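PDB 6HJO: mutual gliding-motility protein MglA from Myxococcus xanthus DK 1622, which acts as a small GTPase switch that coordinates the two gliding motility systems and sets the direction and speed of gliding. Local coordinates for residues 57-62 with 74-79. Residues are numbered along the deposited sequence; the frame is centred on the assembly and turned at random.
Sequences FDFLPL and FHLYTV
Phe74 sits opposite Phe59 as a hydrogen-bonded pair of an antiparallel hairpin, tied by two backbone bonds, Phe59 N to Phe74 O and Phe74 N to Phe59 O, each 2.9 Å. Phe59 places CG between its backbone N and carbonyl carbon (chi1 68°), which leans the ring toward the Phe74 and Leu76 side chains; Phe74 CB lies over one face in a CH-pi contact, 4.1 Å from the centroid. Pro61 CD abuts the edge of the Phe74 ring at CD2. Leu76 and Phe57 form the next such pair, with Leu76 N to Phe57 O at 2.9 Å and Phe57 N to Leu76 O at 3.2 Å. Their side chains lie side by side, Leu76 CD2 3.7 Å from Phe57 CZ, while Leu76 CD1 meets the edge of the Phe59 ring. On the other sheet face Asp58 CB sits over the His75 ring, 3.6 Å from its centroid; the carboxylate pairs instead with Arg73, and His75 NE2 bonds Asn12. Were His75 an alanine, Asp58 CB would probably lose the ring face beneath it and Asn12 this hydrogen-bond mate. Strand 10-18 runs parallel to 71-78, on the side away from 53-59; helix 25-35 packs on Phe57 and Leu76, helix 176-191 on Phe59, Phe74 and Leu76.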
# COMPACT_ATOMS: atom_id res chain seq x y z
N PHE A 57 -10.04 -1.59 1.63
CA PHE A 57 -10.30 -3.04 1.58
C PHE A 57 -11.36 -3.29 0.52
O PHE A 57 -12.02 -2.36 0.06
CB PHE A 57 -10.73 -3.60 2.95
CG PHE A 57 -12.12 -3.23 3.42
CD1 PHE A 57 -12.36 -2.00 4.04
CD2 PHE A 57 -13.18 -4.12 3.27
CE1 PHE A 57 -13.64 -1.67 4.49
CE2 PHE A 57 -14.46 -3.78 3.72
CZ PHE A 57 -14.68 -2.56 4.32
N ASP A 58 -11.53 -4.57 0.15
CA ASP A 58 -12.56 -4.96 -0.79
C ASP A 58 -13.35 -6.12 -0.23
O ASP A 58 -12.87 -6.84 0.65
CB ASP A 58 -11.99 -5.27 -2.19
CG ASP A 58 -11.07 -6.47 -2.23
OD1 ASP A 58 -11.57 -7.60 -2.12
OD2 ASP A 58 -9.84 -6.26 -2.35
N PHE A 59 -14.59 -6.27 -0.73
CA PHE A 59 -15.49 -7.35 -0.32
C PHE A 59 -16.49 -7.67 -1.41
O PHE A 59 -16.93 -6.78 -2.14
CB PHE A 59 -16.18 -7.06 1.03
CG PHE A 59 -17.19 -5.93 1.02
CD1 PHE A 59 -16.78 -4.60 1.05
CD2 PHE A 59 -18.56 -6.19 1.01
CE1 PHE A 59 -17.72 -3.56 1.06
CE2 PHE A 59 -19.49 -5.15 1.01
CZ PHE A 59 -19.07 -3.84 1.05
N LEU A 60 -16.85 -8.95 -1.51
CA LEU A 60 -17.82 -9.45 -2.47
C LEU A 60 -19.04 -9.93 -1.67
O LEU A 60 -19.03 -11.06 -1.19
CB LEU A 60 -17.21 -10.58 -3.29
CG LEU A 60 -17.98 -11.06 -4.51
CD1 LEU A 60 -17.60 -10.26 -5.74
CD2 LEU A 60 -17.68 -12.54 -4.79
N PRO A 61 -20.09 -9.07 -1.49
CA PRO A 61 -21.27 -9.52 -0.73
C PRO A 61 -22.00 -10.69 -1.39
O PRO A 61 -22.23 -10.65 -2.60
CB PRO A 61 -22.13 -8.25 -0.61
CG PRO A 61 -21.68 -7.37 -1.71
CD PRO A 61 -20.25 -7.69 -2.00
N LEU A 62 -22.29 -11.75 -0.61
CA LEU A 62 -22.98 -12.96 -1.05
C LEU A 62 -24.47 -12.73 -1.32
O LEU A 62 -25.05 -13.41 -2.17
CB LEU A 62 -22.82 -14.10 -0.02
CG LEU A 62 -21.59 -14.99 -0.18
CD1 LEU A 62 -21.24 -15.65 1.14
CD2 LEU A 62 -21.81 -16.07 -1.26
N PHE A 74 -16.97 -4.66 -4.09
CA PHE A 74 -16.86 -3.29 -3.60
C PHE A 74 -15.49 -3.03 -2.98
O PHE A 74 -15.00 -3.84 -2.19
CB PHE A 74 -18.00 -2.99 -2.60
CG PHE A 74 -19.37 -3.01 -3.24
CD1 PHE A 74 -19.89 -1.88 -3.86
CD2 PHE A 74 -20.13 -4.18 -3.25
CE1 PHE A 74 -21.14 -1.92 -4.50
CE2 PHE A 74 -21.39 -4.20 -3.87
CZ PHE A 74 -21.89 -3.07 -4.48
N HIS A 75 -14.87 -1.89 -3.36
CA HIS A 75 -13.58 -1.45 -2.85
C HIS A 75 -13.83 -0.13 -2.11
O HIS A 75 -14.32 0.82 -2.72
CB HIS A 75 -12.56 -1.25 -3.99
CG HIS A 75 -12.23 -2.50 -4.76
ND1 HIS A 75 -10.97 -3.07 -4.70
CD2 HIS A 75 -13.00 -3.23 -5.60
CE1 HIS A 75 -11.02 -4.13 -5.50
NE2 HIS A 75 -12.23 -4.27 -6.05
N LEU A 76 -13.60 -0.11 -0.80
CA LEU A 76 -13.85 1.08 0.05
C LEU A 76 -12.50 1.74 0.32
O LEU A 76 -11.59 1.07 0.81
CB LEU A 76 -14.54 0.65 1.37
CG LEU A 76 -16.07 0.70 1.45
CD1 LEU A 76 -16.78 -0.02 0.30
CD2 LEU A 76 -16.57 0.22 2.82
N TYR A 77 -12.34 3.01 -0.08
CA TYR A 77 -11.09 3.79 0.01
C TYR A 77 -11.30 5.10 0.79
O TYR A 77 -12.35 5.72 0.64
CB TYR A 77 -10.62 4.18 -1.41
CG TYR A 77 -9.80 3.10 -2.09
CD1 TYR A 77 -10.41 1.99 -2.68
CD2 TYR A 77 -8.41 3.18 -2.13
CE1 TYR A 77 -9.66 0.98 -3.28
CE2 TYR A 77 -7.65 2.18 -2.75
CZ TYR A 77 -8.28 1.07 -3.30
OH TYR A 77 -7.55 0.07 -3.90
N THR A 78 -10.28 5.53 1.56
CA THR A 78 -10.30 6.81 2.29
C THR A 78 -8.89 7.30 2.54
O THR A 78 -7.96 6.49 2.60
CB THR A 78 -11.16 6.76 3.58
OG1 THR A 78 -11.59 8.08 3.91
CG2 THR A 78 -10.44 6.11 4.78
N VAL A 79 -8.72 8.63 2.65
CA VAL A 79 -7.46 9.27 3.05
C VAL A 79 -7.70 9.60 4.55
O VAL A 79 -8.39 10.57 4.83
CB VAL A 79 -7.08 10.52 2.21
CG1 VAL A 79 -5.90 11.26 2.86
CG2 VAL A 79 -6.75 10.14 0.77